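Local coordinates for pre-crRNA processing endonuclease (Streptococcus pyogenes serotype M1, PDB 3VZH), which acts as a Cas5d endoribonuclease of the CRISPR immune system, probably binding and cutting precursor CRISPR transcripts into mature crRNA, at residues A[34-39]-A[168-173]; A[62-67]-A[199-204]; A[190-195]-A[208-213]. All coordinates share one frame; numbering follows the deposited sequence.

Contact 1 of 3, residues A[34-39]-A[168-173]; sequences YSVPTR and IDLGIM
Met-173 lies along one face of the Tyr-34 ring in a Met-aromatic contact led by the methyl group rather than by the sulfur. Its CE sits over the ring face, 3.7 Å from the centroid of Tyr-34, and is displaced toward the root of the ring, where it comes within 3.4 Å of Tyr-34 CG. Met-173 SD approaches the same ring only obliquely, 4.8 Å from its centroid. The bend at the last torsion of the methionine (chi3 68°) turns the methyl group under this end of the tyrosine, while Met-173 CG lies over the CD1-CE1 side of the Tyr-34 ring. The two side chains run past each other in opposite directions. Met-173 CE also lies 3.7 Å from Val-36 O, a buried carbonyl oxygen that has no hydrogen-bond partner in the model.

The example illustrates how an irregular loop can be held to a sheet largely by packing: no direct hydrogen bond joins residues 34-39 to 168-173, and Tyr-34 OH is bonded just beyond, to Phe-174 N. Residues 34-39 lead into helix 39-49, which Thr-38 N-caps through Ala-41 N, and they pack against the corner where strand 167-171 gives way to strand 173-178. Leu-170, on the first of these strands, meets Val-36 tip to tip: Leu-170 CD1 and Val-36 CG2 are only 3.4 Å apart, a distinctly tight carbon pair. Val-36 also touches Val-64 and Ile-201, and in this way carries the packing on to two further strands. A water in the plane of the ring, 2.6 Å from Tyr-34 OH, donates a hydrogen bond of 2.8 Å from its oxygen to Ile-172 O.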
loop_
_atom_site.group_PDB
_atom_site.type_symbol
_atom_site.label_atom_id
_atom_site.label_comp_id
_atom_site.label_asym_id
_atom_site.label_seq_id
_atom_site.Cartn_x
_atom_site.Cartn_y
_atom_site.Cartn_z
ATOM N N TYR A 34 -1.887 -8.461 10.763
ATOM C CA TYR A 34 -0.454 -8.163 10.834
ATOM C C TYR A 34 -0.343 -6.871 11.531
ATOM O O TYR A 34 -1.323 -6.093 11.593
ATOM C CB TYR A 34 0.080 -7.955 9.407
ATOM C CG TYR A 34 0.336 -9.255 8.640
ATOM C CD1 TYR A 34 1.268 -10.198 9.123
ATOM C CD2 TYR A 34 -0.306 -9.498 7.413
ATOM C CE1 TYR A 34 1.527 -11.413 8.413
ATOM C CE2 TYR A 34 -0.052 -10.711 6.691
ATOM C CZ TYR A 34 0.878 -11.629 7.181
ATOM O OH TYR A 34 1.169 -12.785 6.450
ATOM N N SER A 35 0.861 -6.586 12.023
ATOM C CA SER A 35 1.047 -5.361 12.751
ATOM C C SER A 35 1.172 -4.142 11.876
ATOM O O SER A 35 1.164 -3.021 12.394
ATOM C CB SER A 35 2.383 -5.465 13.555
ATOM O OG SER A 35 2.372 -6.585 14.423
ATOM N N VAL A 36 1.416 -4.341 10.582
ATOM C CA VAL A 36 1.572 -3.216 9.669
ATOM C C VAL A 36 0.918 -3.643 8.332
ATOM O O VAL A 36 0.603 -4.813 8.129
ATOM C CB VAL A 36 3.068 -2.825 9.455
ATOM C CG1 VAL A 36 3.746 -2.440 10.788
ATOM C CG2 VAL A 36 3.813 -3.984 8.862
ATOM N N PRO A 37 0.722 -2.685 7.395
ATOM C CA PRO A 37 0.092 -3.125 6.130
ATOM C C PRO A 37 0.926 -4.093 5.276
ATOM O O PRO A 37 2.150 -4.115 5.380
ATOM C CB PRO A 37 -0.192 -1.820 5.367
ATOM C CG PRO A 37 0.221 -0.677 6.292
ATOM C CD PRO A 37 1.089 -1.257 7.389
ATOM N N THR A 38 0.276 -4.979 4.527
ATOM C CA THR A 38 0.985 -5.746 3.494
ATOM C C THR A 38 1.111 -4.858 2.206
ATOM O O THR A 38 0.305 -3.868 2.000
ATOM C CB THR A 38 0.209 -7.013 3.125
ATOM O OG1 THR A 38 -1.083 -6.600 2.708
ATOM C CG2 THR A 38 0.133 -7.979 4.345
ATOM N N ARG A 39 2.077 -5.176 1.334
ATOM C CA ARG A 39 2.190 -4.477 0.058
ATOM C C ARG A 39 0.883 -4.574 -0.712
ATOM O O ARG A 39 0.380 -3.565 -1.287
ATOM C CB ARG A 39 3.344 -4.948 -0.791
ATOM C CG ARG A 39 3.723 -3.813 -1.756
ATOM C CD ARG A 39 4.230 -4.293 -3.093
ATOM N NE ARG A 39 5.157 -3.309 -3.595
ATOM C CZ ARG A 39 5.905 -3.477 -4.661
ATOM N NH1 ARG A 39 5.786 -4.598 -5.367
ATOM N NH2 ARG A 39 6.760 -2.523 -5.008
ATOM N N ILE A 168 12.399 -2.841 13.892
ATOM C CA ILE A 168 11.783 -4.139 14.225
ATOM C C ILE A 168 11.554 -5.025 13.020
ATOM O O ILE A 168 10.904 -4.641 12.082
ATOM C CB ILE A 168 10.480 -4.011 15.073
ATOM C CG1 ILE A 168 9.811 -5.385 15.376
ATOM C CG2 ILE A 168 9.447 -3.212 14.387
ATOM C CD1 ILE A 168 8.910 -5.308 16.609
ATOM N N ASP A 169 12.074 -6.256 13.127
ATOM C CA ASP A 169 11.811 -7.295 12.152
ATOM C C ASP A 169 10.478 -7.924 12.467
ATOM O O ASP A 169 10.278 -8.589 13.513
ATOM C CB ASP A 169 12.985 -8.300 12.232
ATOM C CG ASP A 169 12.956 -9.360 11.103
ATOM O OD1 ASP A 169 14.029 -9.881 10.779
ATOM O OD2 ASP A 169 11.887 -9.650 10.571
ATOM N N LEU A 170 9.523 -7.736 11.555
ATOM C CA LEU A 170 8.200 -8.274 11.697
ATOM C C LEU A 170 8.137 -9.716 11.167
ATOM O O LEU A 170 7.109 -10.320 11.262
ATOM C CB LEU A 170 7.168 -7.320 11.021
ATOM C CG LEU A 170 7.149 -5.914 11.699
ATOM C CD1 LEU A 170 6.402 -4.913 10.865
ATOM C CD2 LEU A 170 6.573 -5.947 13.061
ATOM N N GLY A 171 9.263 -10.292 10.692
ATOM C CA GLY A 171 9.234 -11.745 10.272
ATOM C C GLY A 171 8.633 -11.852 8.912
ATOM O O GLY A 171 8.465 -10.860 8.212
ATOM N N ILE A 172 8.189 -13.050 8.548
ATOM C CA ILE A 172 7.730 -13.241 7.202
ATOM C C ILE A 172 6.290 -12.757 7.045
ATOM O O ILE A 172 5.403 -13.140 7.813
ATOM C CB ILE A 172 7.729 -14.752 6.869
ATOM C CG1 ILE A 172 9.113 -15.352 7.112
ATOM C CG2 ILE A 172 7.412 -14.938 5.395
ATOM C CD1 ILE A 172 10.219 -14.765 6.236
ATOM N N MET A 173 6.036 -11.906 6.064
ATOM C CA MET A 173 4.691 -11.351 5.812
ATOM C C MET A 173 4.294 -11.665 4.397
ATOM O O MET A 173 5.139 -11.616 3.467
ATOM C CB MET A 173 4.738 -9.807 5.964
ATOM C CG MET A 173 4.731 -9.426 7.439
ATOM S SD MET A 173 4.538 -7.626 7.727
ATOM C CE MET A 173 2.842 -7.582 7.123
HETATM O O HOH W 1 3.010 -14.400 7.264
#

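Contact 2 of 3, residues A[62-67]-A[199-204]; sequences VKVINQ and GVITFK
Val-62 and Ile-201 face each other as a hydrogen-bonded antiparallel pair, and the dense half of this contact is built round them. Both hydrogen bonds of the pair are nearly straight: Val-62 N lies 2.9 Å from Ile-201 O, and Ile-201 N returns 2.8 Å to Val-62 O. Val-62 has CG1 set between the backbone N and the carbonyl carbon (chi1 61°), and this branch does the touching. Val-62 CG1 rests 3.8 Å from Ile-201 CB and 3.6 Å from Phe-203 CE2, at the far end of the ring. The ring, which is crossed obliquely by the valine, has Ile-201 CG2 over one face. Leu-42 of helix 39-49 packs on both Val-62 and Phe-203; Val-62 is buried there, while Phe-203 keeps some exposure.

The two strands, 55-64 and 200-213, are neighbours in the large antiparallel sheet of the Cas5 fold, and a helix packed on one side of such a sheet is consistent with the RRM-like architecture of these proteins. Their pairing ends at Gly-199, in the turn from strand 188-197. At its positive phi of 85° a CB would press on the preceding carbonyl oxygen and crowd Val-64 O, so the place suits a residue with no side chain. Gly-199 O accepts the last bond between the two segments, 2.7 Å from Val-64 N, and also receives a CA-H...O contact from Lys-63.

The other face is much looser. Here Lys-63 and Val-200 form a non-hydrogen-bonded pair, and their side chains merely graze, with Lys-63 CG 4.2 Å from Val-200 CG2. The lysine then leads elsewhere: its NZ is hydrogen-bonded to Tyr-156 O, and its charge also makes a cation-pi interaction with the ring of Tyr-156.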
loop_
_atom_site.group_PDB
_atom_site.type_symbol
_atom_site.label_atom_id
_atom_site.label_comp_id
_atom_site.label_asym_id
_atom_site.label_seq_id
_atom_site.Cartn_x
_atom_site.Cartn_y
_atom_site.Cartn_z
ATOM N N VAL A 62 6.395 2.646 2.747
ATOM C CA VAL A 62 5.353 3.169 3.693
ATOM C C VAL A 62 5.951 3.574 5.011
ATOM O O VAL A 62 6.959 2.971 5.440
ATOM C CB VAL A 62 4.217 2.131 3.917
ATOM C CG1 VAL A 62 4.722 0.774 4.546
ATOM C CG2 VAL A 62 3.088 2.732 4.808
ATOM N N LYS A 63 5.418 4.651 5.616
ATOM C CA LYS A 63 5.849 5.084 6.931
ATOM C C LYS A 63 4.700 4.847 7.894
ATOM O O LYS A 63 3.549 5.333 7.666
ATOM C CB LYS A 63 6.342 6.556 7.030
ATOM C CG LYS A 63 7.435 6.866 6.004
ATOM C CD LYS A 63 7.903 8.312 6.062
ATOM C CE LYS A 63 8.558 8.647 7.303
ATOM N NZ LYS A 63 9.500 9.786 6.961
ATOM N N VAL A 64 4.968 4.031 8.912
ATOM C CA VAL A 64 4.002 3.759 10.008
ATOM C C VAL A 64 4.176 4.843 11.061
ATOM O O VAL A 64 5.183 4.876 11.794
ATOM C CB VAL A 64 4.300 2.307 10.561
ATOM C CG1 VAL A 64 3.352 1.970 11.713
ATOM C CG2 VAL A 64 4.206 1.277 9.440
ATOM N N ILE A 65 3.222 5.792 11.113
ATOM C CA ILE A 65 3.413 6.994 11.933
ATOM C C ILE A 65 3.023 6.762 13.347
ATOM O O ILE A 65 3.636 7.355 14.242
ATOM C CB ILE A 65 2.602 8.166 11.330
ATOM C CG1 ILE A 65 3.165 8.441 9.899
ATOM C CG2 ILE A 65 2.830 9.417 12.200
ATOM C CD1 ILE A 65 4.684 8.722 9.821
ATOM N N ASN A 66 2.007 5.913 13.573
ATOM C CA ASN A 66 1.419 5.802 14.938
ATOM C C ASN A 66 1.883 4.547 15.671
ATOM O O ASN A 66 2.001 3.465 15.023
ATOM C CB ASN A 66 -0.133 5.780 14.931
ATOM C CG ASN A 66 -0.734 7.154 14.692
ATOM O OD1 ASN A 66 0.010 8.132 14.535
ATOM N ND2 ASN A 66 -2.106 7.236 14.619
ATOM N N GLN A 67 2.027 4.695 16.997
ATOM C CA GLN A 67 2.062 3.538 17.911
ATOM C C GLN A 67 1.137 2.391 17.404
ATOM O O GLN A 67 -0.064 2.565 17.121
ATOM C CB GLN A 67 1.686 3.976 19.315
ATOM C CG GLN A 67 1.646 2.819 20.297
ATOM C CD GLN A 67 1.395 3.324 21.696
ATOM O OE1 GLN A 67 1.324 4.532 21.959
ATOM N NE2 GLN A 67 1.318 2.427 22.585
ATOM N N GLY A 199 10.274 3.195 11.637
ATOM C CA GLY A 199 8.896 3.277 11.134
ATOM C C GLY A 199 8.695 3.102 9.624
ATOM O O GLY A 199 7.539 3.164 9.158
ATOM N N VAL A 200 9.787 2.917 8.875
ATOM C CA VAL A 200 9.781 2.929 7.411
ATOM C C VAL A 200 9.867 1.494 6.902
ATOM O O VAL A 200 10.800 0.738 7.277
ATOM C CB VAL A 200 10.985 3.690 6.807
ATOM C CG1 VAL A 200 10.746 3.780 5.285
ATOM C CG2 VAL A 200 11.016 5.110 7.393
ATOM N N ILE A 201 8.980 1.120 6.005
ATOM C CA ILE A 201 9.082 -0.208 5.377
ATOM C C ILE A 201 9.298 0.053 3.888
ATOM O O ILE A 201 8.411 0.660 3.213
ATOM C CB ILE A 201 7.831 -1.104 5.550
ATOM C CG1 ILE A 201 7.622 -1.420 7.035
ATOM C CG2 ILE A 201 8.056 -2.455 4.840
ATOM C CD1 ILE A 201 6.309 -2.033 7.360
ATOM N N THR A 202 10.456 -0.385 3.376
ATOM C CA THR A 202 10.829 -0.131 1.945
ATOM C C THR A 202 10.634 -1.438 1.233
ATOM O O THR A 202 11.341 -2.466 1.531
ATOM C CB THR A 202 12.275 0.376 1.785
ATOM O OG1 THR A 202 12.443 1.489 2.620
ATOM C CG2 THR A 202 12.631 0.855 0.329
ATOM N N PHE A 203 9.700 -1.453 0.327
ATOM C CA PHE A 203 9.340 -2.725 -0.231
ATOM C C PHE A 203 10.305 -3.332 -1.241
ATOM O O PHE A 203 10.887 -2.621 -2.041
ATOM C CB PHE A 203 7.933 -2.656 -0.833
ATOM C CG PHE A 203 6.894 -2.449 0.222
ATOM C CD1 PHE A 203 6.474 -3.503 1.038
ATOM C CD2 PHE A 203 6.382 -1.159 0.429
ATOM C CE1 PHE A 203 5.555 -3.294 2.044
ATOM C CE2 PHE A 203 5.438 -0.936 1.432
ATOM C CZ PHE A 203 5.014 -2.017 2.235
ATOM N N LYS A 204 10.363 -4.675 -1.222
ATOM C CA LYS A 204 11.047 -5.445 -2.256
ATOM C C LYS A 204 10.069 -5.639 -3.421
ATOM O O LYS A 204 8.830 -5.597 -3.265
ATOM C CB LYS A 204 11.486 -6.832 -1.692
ATOM C CG LYS A 204 12.650 -6.741 -0.703
ATOM C CD LYS A 204 13.277 -8.091 -0.357
ATOM C CE LYS A 204 14.617 -7.751 0.275
ATOM N NZ LYS A 204 14.971 -8.606 1.412
#

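Contact 3 of 3, residues A[190-195]-A[208-213]; sequences YFTKTV and ECDIVN
Asp-210 and Ile-211 both face Phe-191, the two-against-one arrangement that defines a classic beta bulge. It interrupts strand 200-213 where that strand pairs with its hairpin partner, strand 188-197, and the bonding shows the distortion. Phe-191 N makes a straight bond of 2.9 Å to Ile-211 O (174° at the hydrogen), whereas the return bond from Ile-211 N to Phe-191 O, 3.0 Å long, is bent to 135°.

As a worked case of how a bulge is stabilised, the next residues are instructive, because side chains take over from the backbone ladder. Thr-192 has OG1 anti to its backbone N (chi1 -151°), which carries the hydroxyl across to the other strand. There Thr-192 OG1 accepts a hydrogen bond from Asp-210 N at 2.9 Å. Asp-210 answers in kind: its OD2 takes the N-H of Lys-193, 3.1 Å from Lys-193 N, meeting it from above the carboxylate plane. Water 2 ties the site together, accepting from Thr-192 OG1 and donating both to Lys-193 O and, in a longer bond, to Asp-210 OD2. The nearby ammonium group of Lys-193 does not touch the carboxylate, although its charge may still make the negative aspartate more favourable. Just before the bulge, Cys-209 SG packs against Tyr-190 CB and Thr-192 CB.

Beyond the bulge the regular pairing is flanked by side chains on both faces. Val-212 lies alongside Tyr-190 and points the same way, placing its CG1 over the ring face, 4.0 Å from the centroid of Tyr-190, in a CH-pi contact. On the opposite face Asn-213 crosses Phe-191 at about a right angle. Asn-213 ND2, hydrogen-bonded to Ser-189 OG, lies 3.4 Å from Phe-191 CE2.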
loop_
_atom_site.group_PDB
_atom_site.type_symbol
_atom_site.label_atom_id
_atom_site.label_comp_id
_atom_site.label_asym_id
_atom_site.label_seq_id
_atom_site.Cartn_x
_atom_site.Cartn_y
_atom_site.Cartn_z
ATOM N N TYR A 190 3.629 -14.521 -2.768
ATOM C CA TYR A 190 4.963 -14.102 -2.419
ATOM C C TYR A 190 4.932 -13.667 -0.970
ATOM O O TYR A 190 4.029 -12.902 -0.539
ATOM C CB TYR A 190 5.452 -12.926 -3.282
ATOM C CG TYR A 190 5.648 -13.272 -4.737
ATOM C CD1 TYR A 190 6.923 -13.545 -5.244
ATOM C CD2 TYR A 190 4.545 -13.352 -5.612
ATOM C CE1 TYR A 190 7.111 -13.859 -6.574
ATOM C CE2 TYR A 190 4.722 -13.678 -6.955
ATOM C CZ TYR A 190 5.994 -13.939 -7.429
ATOM O OH TYR A 190 6.172 -14.274 -8.752
ATOM N N PHE A 191 5.945 -14.139 -0.234
ATOM C CA PHE A 191 6.128 -13.792 1.201
ATOM C C PHE A 191 7.550 -13.319 1.369
ATOM O O PHE A 191 8.446 -13.823 0.646
ATOM C CB PHE A 191 5.888 -14.995 2.120
ATOM C CG PHE A 191 4.459 -15.426 2.167
ATOM C CD1 PHE A 191 3.654 -15.097 3.271
ATOM C CD2 PHE A 191 3.918 -16.189 1.136
ATOM C CE1 PHE A 191 2.319 -15.504 3.326
ATOM C CE2 PHE A 191 2.595 -16.598 1.206
ATOM C CZ PHE A 191 1.789 -16.235 2.281
ATOM N N THR A 192 7.786 -12.432 2.342
ATOM C CA THR A 192 9.147 -12.012 2.571
ATOM C C THR A 192 9.311 -11.400 3.950
ATOM O O THR A 192 8.307 -10.990 4.521
ATOM C CB THR A 192 9.687 -11.089 1.425
ATOM O OG1 THR A 192 11.130 -11.261 1.314
ATOM C CG2 THR A 192 9.278 -9.544 1.602
ATOM N N LYS A 193 10.556 -11.463 4.452
ATOM C CA LYS A 193 11.011 -10.872 5.722
ATOM C C LYS A 193 10.814 -9.390 5.584
ATOM O O LYS A 193 11.274 -8.771 4.624
ATOM C CB LYS A 193 12.485 -11.222 6.114
ATOM C CG LYS A 193 13.099 -10.285 7.230
ATOM C CD LYS A 193 14.551 -10.626 7.563
ATOM C CE LYS A 193 14.752 -12.075 7.036
ATOM N NZ LYS A 193 15.741 -12.987 7.655
ATOM N N THR A 194 10.092 -8.818 6.540
ATOM C CA THR A 194 9.655 -7.431 6.432
ATOM C C THR A 194 10.218 -6.675 7.660
ATOM O O THR A 194 9.889 -7.027 8.783
ATOM C CB THR A 194 8.085 -7.386 6.305
ATOM O OG1 THR A 194 7.641 -8.110 5.100
ATOM C CG2 THR A 194 7.568 -5.894 6.314
ATOM N N VAL A 195 11.086 -5.680 7.493
ATOM C CA VAL A 195 11.707 -5.003 8.610
ATOM C C VAL A 195 11.282 -3.557 8.551
ATOM O O VAL A 195 11.344 -2.932 7.518
ATOM C CB VAL A 195 13.253 -5.064 8.526
ATOM C CG1 VAL A 195 13.911 -4.406 9.722
ATOM C CG2 VAL A 195 13.683 -6.536 8.457
ATOM N N GLU A 208 11.913 -10.360 -5.855
ATOM C CA GLU A 208 13.006 -10.346 -4.892
ATOM C C GLU A 208 12.595 -10.957 -3.506
ATOM O O GLU A 208 13.383 -10.896 -2.519
ATOM C CB GLU A 208 13.415 -8.897 -4.631
ATOM C CG GLU A 208 14.160 -8.277 -5.808
ATOM C CD GLU A 208 14.077 -6.770 -5.810
ATOM O OE1 GLU A 208 13.623 -6.138 -4.807
ATOM O OE2 GLU A 208 14.420 -6.210 -6.879
ATOM N N CYS A 209 11.367 -11.469 -3.428
ATOM C CA CYS A 209 10.857 -11.992 -2.143
ATOM C C CYS A 209 11.574 -13.306 -1.728
ATOM O O CYS A 209 12.057 -14.060 -2.583
ATOM C CB CYS A 209 9.348 -12.243 -2.205
ATOM S SG CYS A 209 8.369 -10.681 -2.075
ATOM N N ASP A 210 11.549 -13.579 -0.417
ATOM C CA ASP A 210 12.203 -14.723 0.165
ATOM C C ASP A 210 11.552 -16.022 -0.246
ATOM O O ASP A 210 12.226 -17.022 -0.310
ATOM C CB ASP A 210 12.179 -14.619 1.700
ATOM C CG ASP A 210 13.122 -13.515 2.225
ATOM O OD1 ASP A 210 14.021 -13.082 1.498
ATOM O OD2 ASP A 210 12.920 -13.064 3.348
ATOM N N ILE A 211 10.249 -15.990 -0.485
ATOM C CA ILE A 211 9.456 -17.234 -0.574
ATOM C C ILE A 211 8.434 -17.006 -1.643
ATOM O O ILE A 211 7.728 -15.976 -1.633
ATOM C CB ILE A 211 8.756 -17.556 0.800
ATOM C CG1 ILE A 211 9.780 -17.960 1.853
ATOM C CG2 ILE A 211 7.754 -18.753 0.639
ATOM C CD1 ILE A 211 9.230 -17.860 3.286
ATOM N N VAL A 212 8.370 -17.952 -2.595
ATOM C CA VAL A 212 7.322 -17.973 -3.638
ATOM C C VAL A 212 6.618 -19.332 -3.572
ATOM O O VAL A 212 7.271 -20.381 -3.645
ATOM C CB VAL A 212 7.903 -17.838 -5.073
ATOM C CG1 VAL A 212 6.794 -17.515 -6.094
ATOM C CG2 VAL A 212 9.012 -16.817 -5.113
ATOM N N ASN A 213 5.299 -19.325 -3.445
ATOM C CA ASN A 213 4.518 -20.560 -3.624
ATOM C C ASN A 213 3.787 -20.558 -4.960
ATOM O O ASN A 213 3.195 -19.538 -5.340
ATOM C CB ASN A 213 3.526 -20.699 -2.473
ATOM C CG ASN A 213 4.188 -20.414 -1.130
ATOM O OD1 ASN A 213 5.106 -21.138 -0.719
ATOM N ND2 ASN A 213 3.795 -19.328 -0.482
HETATM O O HOH W 2 12.911 -9.938 2.740
#

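How the contacts relate
Read from the N terminus, contact 1 opens first and closes when the chain, after 128 intervening residues, returns at 168-173. Contact 2 starts inside that span, at 62-67, but closes only at 199-204, so the two cross. Contact 3 opens at 190-195, after contact 1 has closed, and crosses contact 2 before closing its short hairpin at 208-213. All three reach one antiparallel sheet, contact 1 by packing the loop before helix 39-49 against it. Val-36 CG2 of contact 1 packs on Ile-201 CD1 of contact 2, strands 167-171 and 188-197 join contacts 1 and 3, and strand 200-213 serves both contacts 2 and 3, lying between strands 55-64 and 188-197.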